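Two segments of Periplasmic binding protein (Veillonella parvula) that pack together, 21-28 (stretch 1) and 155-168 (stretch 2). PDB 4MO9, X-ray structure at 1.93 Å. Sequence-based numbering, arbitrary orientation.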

# COMPACT_ATOMS: atom_id res chain seq x y z
N PRO A 21 15.88 19.28 -21.51
CA PRO A 21 16.41 18.86 -20.21
C PRO A 21 15.34 19.03 -19.15
O PRO A 21 14.80 20.13 -19.00
N ILE A 22 15.03 17.97 -18.41
CA ILE A 22 13.96 18.00 -17.43
C ILE A 22 14.51 18.05 -16.01
O ILE A 22 15.28 17.17 -15.61
N GLU A 23 14.11 19.06 -15.25
CA GLU A 23 14.59 19.17 -13.88
C GLU A 23 13.50 18.71 -12.92
O GLU A 23 12.40 19.27 -12.88
N ILE A 24 13.81 17.66 -12.16
CA ILE A 24 12.87 17.06 -11.24
C ILE A 24 13.34 17.28 -9.80
O ILE A 24 14.54 17.16 -9.51
N THR A 25 12.41 17.63 -8.92
CA THR A 25 12.71 17.71 -7.50
C THR A 25 12.12 16.48 -6.83
O THR A 25 10.90 16.27 -6.87
N ASP A 26 12.96 15.66 -6.21
CA ASP A 26 12.44 14.44 -5.60
C ASP A 26 11.91 14.69 -4.18
O ASP A 26 11.94 15.84 -3.70
N VAL A 27 11.39 13.65 -3.54
CA VAL A 27 10.71 13.80 -2.26
C VAL A 27 11.67 14.28 -1.15
O VAL A 27 11.21 14.77 -0.13
N THR A 28 12.98 14.17 -1.36
CA THR A 28 13.93 14.61 -0.33
C THR A 28 14.49 15.99 -0.64
O THR A 28 15.32 16.52 0.12
N GLU A 155 1.84 15.86 1.42
CA GLU A 155 2.89 16.48 0.61
C GLU A 155 3.85 15.44 -0.01
O GLU A 155 4.30 15.61 -1.16
N SER A 156 4.18 14.39 0.73
CA SER A 156 5.07 13.35 0.22
C SER A 156 4.42 12.57 -0.92
O SER A 156 5.08 12.23 -1.91
N HIS A 157 3.13 12.26 -0.79
CA HIS A 157 2.42 11.60 -1.88
C HIS A 157 2.36 12.51 -3.09
O HIS A 157 2.64 12.07 -4.21
N GLN A 158 1.98 13.77 -2.89
CA GLN A 158 1.91 14.71 -4.01
C GLN A 158 3.26 14.86 -4.71
O GLN A 158 3.34 14.88 -5.96
N LYS A 159 4.32 15.00 -3.93
CA LYS A 159 5.63 15.26 -4.52
C LYS A 159 6.10 13.99 -5.23
O LYS A 159 6.72 14.06 -6.28
N SER A 160 5.78 12.83 -4.67
CA SER A 160 6.16 11.56 -5.29
C SER A 160 5.47 11.37 -6.63
O SER A 160 6.13 11.05 -7.63
N ILE A 161 4.15 11.56 -6.65
CA ILE A 161 3.38 11.49 -7.89
C ILE A 161 3.93 12.49 -8.91
O ILE A 161 4.11 12.17 -10.09
N GLU A 162 4.19 13.70 -8.46
CA GLU A 162 4.65 14.77 -9.34
C GLU A 162 6.03 14.43 -9.93
O GLU A 162 6.27 14.62 -11.14
N ALA A 163 6.93 13.89 -9.10
CA ALA A 163 8.28 13.56 -9.56
C ALA A 163 8.29 12.42 -10.60
O ALA A 163 9.02 12.50 -11.62
N ILE A 164 7.50 11.38 -10.36
CA ILE A 164 7.41 10.25 -11.28
C ILE A 164 6.79 10.71 -12.60
O ILE A 164 7.28 10.36 -13.68
N GLY A 165 5.73 11.50 -12.52
CA GLY A 165 5.11 12.04 -13.72
C GLY A 165 6.05 12.91 -14.54
O GLY A 165 6.10 12.79 -15.78
N LYS A 166 6.78 13.80 -13.88
CA LYS A 166 7.65 14.70 -14.62
C LYS A 166 8.80 13.92 -15.27
O LYS A 166 9.21 14.22 -16.40
N ALA A 167 9.29 12.91 -14.56
CA ALA A 167 10.35 12.04 -15.09
C ALA A 167 9.90 11.34 -16.38
O ALA A 167 10.69 11.13 -17.31
N LEU A 168 8.62 10.98 -16.42
CA LEU A 168 8.05 10.24 -17.54
C LEU A 168 7.49 11.14 -18.65
O LEU A 168 7.02 10.64 -19.68

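Helix 155-168 packs against strand 22-25 and the loop that follows it, nearly antiparallel (163° between axes, 8.0 Å at closest approach), so the first residues of stretch 2 lie beside the end of stretch 1; together they bury 505 Å². Glu155 makes no contact. Ser156 (chi1 m) sets its CB sideways, 4.0 Å from CG2 of Val27, and its backbone O lies 3.8 Å from the same methyl. His157 and Gln158 take no part. Lys159 points toward stretch 1; with chi1 t and chi2 p, its chain runs across stretch 1, with CG 4.3 Å from Val27 CA and CE 3.9 Å from Thr25 CG2. Lys159 NZ forms a long salt bridge with Glu162 OE1 (3.6 Å), one helical turn on. Ser160 (m) turns its OG back to donate to Ser156 O (2.6 Å), while the same OG sits 3.8 Å from Val27 CG2; the p rotamer of Val27 thus places one methyl against both serines. Glu162 (chi1 t) starts sideways, but its end comes nearer and is joined to the strand through water 1, which lies within hydrogen-bonding distance of both Glu162 OE1 (2.9 Å) and Thr25 O (2.7 Å). Ala163 points toward stretch 1, and its small CB fits 3.8 Å from both Ile24 CG2 and Thr25 O. Ile164 faces away, and Gly165 is out of reach. Lys166, with all four chi angles t, extends across the strand: its CG packs 3.6 Å from Ile22 CG2 and 4.0 Å from Ile24 CG1, and its NZ donates to Glu23 O (2.8 Å), the one direct hydrogen bond between the stretches. The acceptor is a backbone atom; the CA-to-CB bond of Glu23 points away. Ala167 receives Ile24 CD1, 3.6 Å from its CA and 3.8 Å from its CB; Ile24 (chi1 m, chi2 off-well at 141°) therefore touches both alanines. Leu168 faces away.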

# COMPACT_ATOMS: atom_id res chain seq x y z
CB PRO A 21 17.55 19.86 -19.96
CG PRO A 21 17.73 20.62 -21.26
CD PRO A 21 16.40 20.60 -21.92
CB ILE A 22 13.06 16.76 -17.56
CG1 ILE A 22 12.57 16.62 -19.01
CG2 ILE A 22 11.89 16.84 -16.58
CD1 ILE A 22 11.90 15.28 -19.30
CB GLU A 23 15.01 20.61 -13.56
CG GLU A 23 15.97 20.72 -12.38
CD GLU A 23 16.45 22.14 -12.13
OE1 GLU A 23 15.67 22.94 -11.55
OE2 GLU A 23 17.60 22.46 -12.49
CB ILE A 24 12.76 15.55 -11.51
CG1 ILE A 24 12.18 15.32 -12.91
CG2 ILE A 24 11.88 14.87 -10.46
CD1 ILE A 24 12.82 14.17 -13.64
CB THR A 25 12.10 18.98 -6.88
OG1 THR A 25 12.58 20.13 -7.61
CG2 THR A 25 12.53 19.12 -5.43
CB ASP A 26 13.39 13.22 -5.75
CG ASP A 26 14.52 13.17 -4.73
OD1 ASP A 26 14.57 13.97 -3.75
OD2 ASP A 26 15.40 12.29 -4.89
CB VAL A 27 9.99 12.49 -1.87
CG1 VAL A 27 10.96 11.56 -1.17
CG2 VAL A 27 8.77 12.76 -0.98
CB THR A 28 15.13 13.63 -0.15
OG1 THR A 28 15.97 13.69 -1.30
CG2 THR A 28 14.64 12.20 0.05
CB GLU A 155 3.69 17.50 1.42
CG GLU A 155 4.75 18.21 0.57
CD GLU A 155 5.85 18.86 1.38
OE1 GLU A 155 5.85 18.72 2.62
OE2 GLU A 155 6.72 19.52 0.76
CB SER A 156 5.49 12.39 1.33
OG SER A 156 6.33 13.05 2.25
CB HIS A 157 1.00 11.22 -1.46
CG HIS A 157 0.88 9.83 -0.91
ND1 HIS A 157 0.18 8.83 -1.57
CD2 HIS A 157 1.37 9.28 0.22
CE1 HIS A 157 0.24 7.72 -0.85
NE2 HIS A 157 0.96 7.96 0.23
CB GLN A 158 1.44 16.09 -3.51
CG GLN A 158 -0.01 16.11 -2.98
CD GLN A 158 -0.40 17.48 -2.45
OE1 GLN A 158 0.45 18.25 -1.99
NE2 GLN A 158 -1.69 17.81 -2.54
CB LYS A 159 6.62 15.71 -3.44
CG LYS A 159 7.81 16.50 -3.95
CD LYS A 159 7.45 17.96 -4.26
CE LYS A 159 8.68 18.74 -4.76
NZ LYS A 159 8.44 20.19 -5.08
CB SER A 160 5.84 10.40 -4.35
OG SER A 160 6.57 10.56 -3.14
CB ILE A 161 1.90 11.79 -7.62
CG1 ILE A 161 1.29 10.68 -6.76
CG2 ILE A 161 1.11 11.96 -8.94
CD1 ILE A 161 -0.10 11.01 -6.20
CB GLU A 162 4.65 16.08 -8.56
CG GLU A 162 5.42 17.25 -9.14
CD GLU A 162 5.55 18.37 -8.11
OE1 GLU A 162 6.66 18.94 -7.97
OE2 GLU A 162 4.55 18.66 -7.41
CB ALA A 163 9.19 13.21 -8.38
CB ILE A 164 6.60 9.09 -10.69
CG1 ILE A 164 7.28 8.57 -9.41
CG2 ILE A 164 6.47 7.96 -11.71
CD1 ILE A 164 6.48 7.48 -8.68
CB LYS A 166 8.19 15.82 -13.72
CG LYS A 166 8.91 16.93 -14.49
CD LYS A 166 9.14 18.16 -13.62
CE LYS A 166 9.64 19.33 -14.46
NZ LYS A 166 9.96 20.49 -13.59
CB ALA A 167 10.77 11.03 -14.04
CB LEU A 168 6.96 9.28 -17.04
CG LEU A 168 7.49 8.04 -16.33
CD1 LEU A 168 6.36 7.22 -15.71
CD2 LEU A 168 8.27 7.22 -17.34
O HOH W 1 8.32 16.58 -7.53